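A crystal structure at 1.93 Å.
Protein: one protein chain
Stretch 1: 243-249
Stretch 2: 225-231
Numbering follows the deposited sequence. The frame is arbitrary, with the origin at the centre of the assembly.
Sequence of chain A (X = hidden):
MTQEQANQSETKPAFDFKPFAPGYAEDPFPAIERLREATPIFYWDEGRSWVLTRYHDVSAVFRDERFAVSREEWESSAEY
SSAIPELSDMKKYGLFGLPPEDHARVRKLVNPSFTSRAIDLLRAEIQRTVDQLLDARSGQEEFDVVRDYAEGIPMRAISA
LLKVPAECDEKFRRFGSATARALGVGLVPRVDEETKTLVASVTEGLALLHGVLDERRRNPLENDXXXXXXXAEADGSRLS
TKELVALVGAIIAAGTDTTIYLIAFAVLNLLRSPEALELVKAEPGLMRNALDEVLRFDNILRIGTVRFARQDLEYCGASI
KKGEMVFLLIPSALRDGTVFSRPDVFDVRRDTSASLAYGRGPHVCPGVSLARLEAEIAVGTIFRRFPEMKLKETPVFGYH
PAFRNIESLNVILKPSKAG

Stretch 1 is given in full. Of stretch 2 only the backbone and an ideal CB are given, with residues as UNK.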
# COMPACT_ATOMS: atom_id res chain seq x y z
N GLU A 243 20.37 4.39 -5.32
CA GLU A 243 19.60 3.33 -4.66
C GLU A 243 19.04 3.88 -3.36
O GLU A 243 17.88 3.64 -3.01
CB GLU A 243 20.50 2.11 -4.38
CG GLU A 243 20.73 1.19 -5.57
CD GLU A 243 21.86 0.19 -5.31
OE1 GLU A 243 22.08 -0.71 -6.15
OE2 GLU A 243 22.52 0.30 -4.26
N LEU A 244 19.87 4.62 -2.63
CA LEU A 244 19.46 5.16 -1.34
C LEU A 244 18.31 6.15 -1.51
O LEU A 244 17.31 6.11 -0.79
CB LEU A 244 20.66 5.81 -0.65
CG LEU A 244 20.34 6.43 0.71
CD1 LEU A 244 21.58 6.52 1.61
CD2 LEU A 244 19.70 7.80 0.50
N VAL A 245 18.44 7.06 -2.48
CA VAL A 245 17.39 8.05 -2.70
C VAL A 245 16.12 7.35 -3.17
O VAL A 245 15.03 7.67 -2.72
CB VAL A 245 17.83 9.13 -3.71
CG1 VAL A 245 16.67 10.10 -3.99
CG2 VAL A 245 19.02 9.90 -3.16
N ALA A 246 16.28 6.37 -4.05
CA ALA A 246 15.13 5.63 -4.56
C ALA A 246 14.44 4.87 -3.43
O ALA A 246 13.22 4.73 -3.44
CB ALA A 246 15.52 4.70 -5.64
N LEU A 247 15.22 4.38 -2.48
CA LEU A 247 14.68 3.61 -1.35
C LEU A 247 13.81 4.44 -0.42
O LEU A 247 12.69 4.03 -0.05
CB LEU A 247 15.82 2.95 -0.56
CG LEU A 247 15.39 2.20 0.70
CD1 LEU A 247 14.54 0.99 0.31
CD2 LEU A 247 16.60 1.74 1.53
N VAL A 248 14.34 5.58 -0.02
CA VAL A 248 13.62 6.46 0.89
C VAL A 248 12.40 7.01 0.18
O VAL A 248 11.31 7.06 0.75
CB VAL A 248 14.53 7.59 1.45
CG1 VAL A 248 13.77 8.47 2.43
CG2 VAL A 248 15.75 6.98 2.13
N GLY A 249 12.55 7.36 -1.10
CA GLY A 249 11.41 7.85 -1.85
C GLY A 249 10.31 6.80 -1.94
O GLY A 249 9.12 7.11 -1.80
N UNK A 225 17.68 5.14 11.07
CA UNK A 225 17.60 4.41 9.81
C UNK A 225 18.36 5.12 8.71
O UNK A 225 19.20 4.53 8.01
CB UNK A 225 16.14 4.22 9.39
N UNK A 226 18.05 6.40 8.54
CA UNK A 226 18.72 7.21 7.51
C UNK A 226 20.23 7.27 7.72
O UNK A 226 21.00 7.07 6.77
CB UNK A 226 18.15 8.63 7.50
N UNK A 227 20.67 7.55 8.94
CA UNK A 227 22.11 7.54 9.21
C UNK A 227 22.72 6.21 8.80
O UNK A 227 23.78 6.16 8.17
CB UNK A 227 22.39 7.81 10.69
N UNK A 228 22.04 5.12 9.16
CA UNK A 228 22.51 3.79 8.80
C UNK A 228 22.65 3.64 7.29
O UNK A 228 23.68 3.15 6.80
CB UNK A 228 21.56 2.73 9.35
N UNK A 229 21.63 4.07 6.55
CA UNK A 229 21.67 3.99 5.10
C UNK A 229 22.81 4.86 4.55
O UNK A 229 23.58 4.44 3.68
CB UNK A 229 20.33 4.42 4.51
N UNK A 230 22.95 6.06 5.10
CA UNK A 230 23.99 6.97 4.62
C UNK A 230 25.39 6.39 4.81
O UNK A 230 26.24 6.51 3.93
CB UNK A 230 23.88 8.31 5.34
N UNK A 231 25.61 5.73 5.94
CA UNK A 231 26.89 5.10 6.22
C UNK A 231 27.16 3.95 5.27
O UNK A 231 28.28 3.81 4.77
CB UNK A 231 26.94 4.61 7.67

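Both stretches are helical and run nearly antiparallel: their N-to-C directions differ by 158°, and the axes approach to 10.7 Å. Stretch 1 turns Leu 244, Leu 247 and Val 248 toward its partner. That surface is wholly aliphatic, with no side-chain donor, acceptor or charge, so apolar residues are expected wherever stretch 2 meets it.

Position 225 has helical angles (-64/-52), and nothing of stretch 1 lies within 5.5 Å of its ideal CB. The contact sets little constraint, and many helix-compatible residues would suit. The deposited residue is Val 225, whose CG1 comes no nearer than 6.7 Å, to Leu 247 CD2.

At 226 the CA-to-CB bond points sideways and again has nothing within 5.5 Å. Its CA is nevertheless 8.4 Å from that of Val 248, a gap that a branched or long apolar chain could bridge; Leu, Ile or Met are reasonable. It is Leu 226, with chi1 m and chi2 t, and its end comes nearer than its CB: CD2 lies 3.6 Å from Val 248 CG2.

Position 227 is out of reach of stretch 1, which therefore hardly discriminates among side chains. Thr 227 occupies it, its OG1 hydrogen-bonded to a residue adjoining one of the stretches.

Position 228 is likewise out of reach, and small, polar or long chains are all admissible. Met 228 is found, its CE 7.0 Å from Leu 247 CD2 at the closest.

Position 229 is the most informative. CA-to-CB points toward stretch 1, the CA is 6.9 Å from the CA of Leu 244, and the ideal CB is 3.8 Å from Leu 244 CD1 and 5.5 Å from Leu 247 CD2. A medium-sized apolar chain is favoured; Leu, Ile, Val or Met could be considered. In Leu 229 (m, t), both CD1 (3.9 Å) and CD2 (3.8 Å) pack against Leu 247 CD2, and CD1 also lies 4.2 Å from Val 248 CG2. Its backbone O also packs 3.6 Å from Leu 244 CD1, a contact without hydrogen-bonding capacity on the methyl side.

At 230 the bond is sideways, but the ideal CB is only 4.7 Å from Leu 244 CD1, so an apolar chain could fold against that methyl; Leu, Met or Ile would serve. In Leu 230 (m, t), CD2 approaches Leu 244 CD1 to 3.9 Å, extending the contact already made by 229.

Position 231 points away, which permits a polar chain. Gln 231 is extended, with chi2 and chi3 near 180°, and touches a crystal neighbour.

Stretch 2 (225-231) VLTMLLQ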
# COMPACT_ATOMS: atom_id res chain seq x y z
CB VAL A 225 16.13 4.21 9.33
CG1 VAL A 225 16.10 3.60 7.93
CG2 VAL A 225 15.37 3.36 10.31
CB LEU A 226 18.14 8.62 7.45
CG LEU A 226 16.80 8.79 6.73
CD1 LEU A 226 16.48 10.27 6.57
CD2 LEU A 226 16.79 8.08 5.35
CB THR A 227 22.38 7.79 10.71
OG1 THR A 227 22.02 9.13 11.04
CG2 THR A 227 23.89 7.73 11.02
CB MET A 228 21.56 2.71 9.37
CG MET A 228 22.02 1.28 9.09
SD MET A 228 21.46 0.71 7.46
CE MET A 228 19.65 0.73 7.73
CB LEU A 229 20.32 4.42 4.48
CG LEU A 229 19.15 3.47 4.78
CD1 LEU A 229 17.80 4.10 4.36
CD2 LEU A 229 19.36 2.11 4.11
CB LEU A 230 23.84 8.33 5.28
CG LEU A 230 22.59 9.06 4.80
CD1 LEU A 230 22.06 10.06 5.84
CD2 LEU A 230 22.84 9.71 3.45
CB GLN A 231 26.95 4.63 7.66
CG GLN A 231 26.99 5.76 8.66
CD GLN A 231 27.07 5.25 10.09
OE1 GLN A 231 27.21 6.03 11.02
NE2 GLN A 231 26.99 3.93 10.25
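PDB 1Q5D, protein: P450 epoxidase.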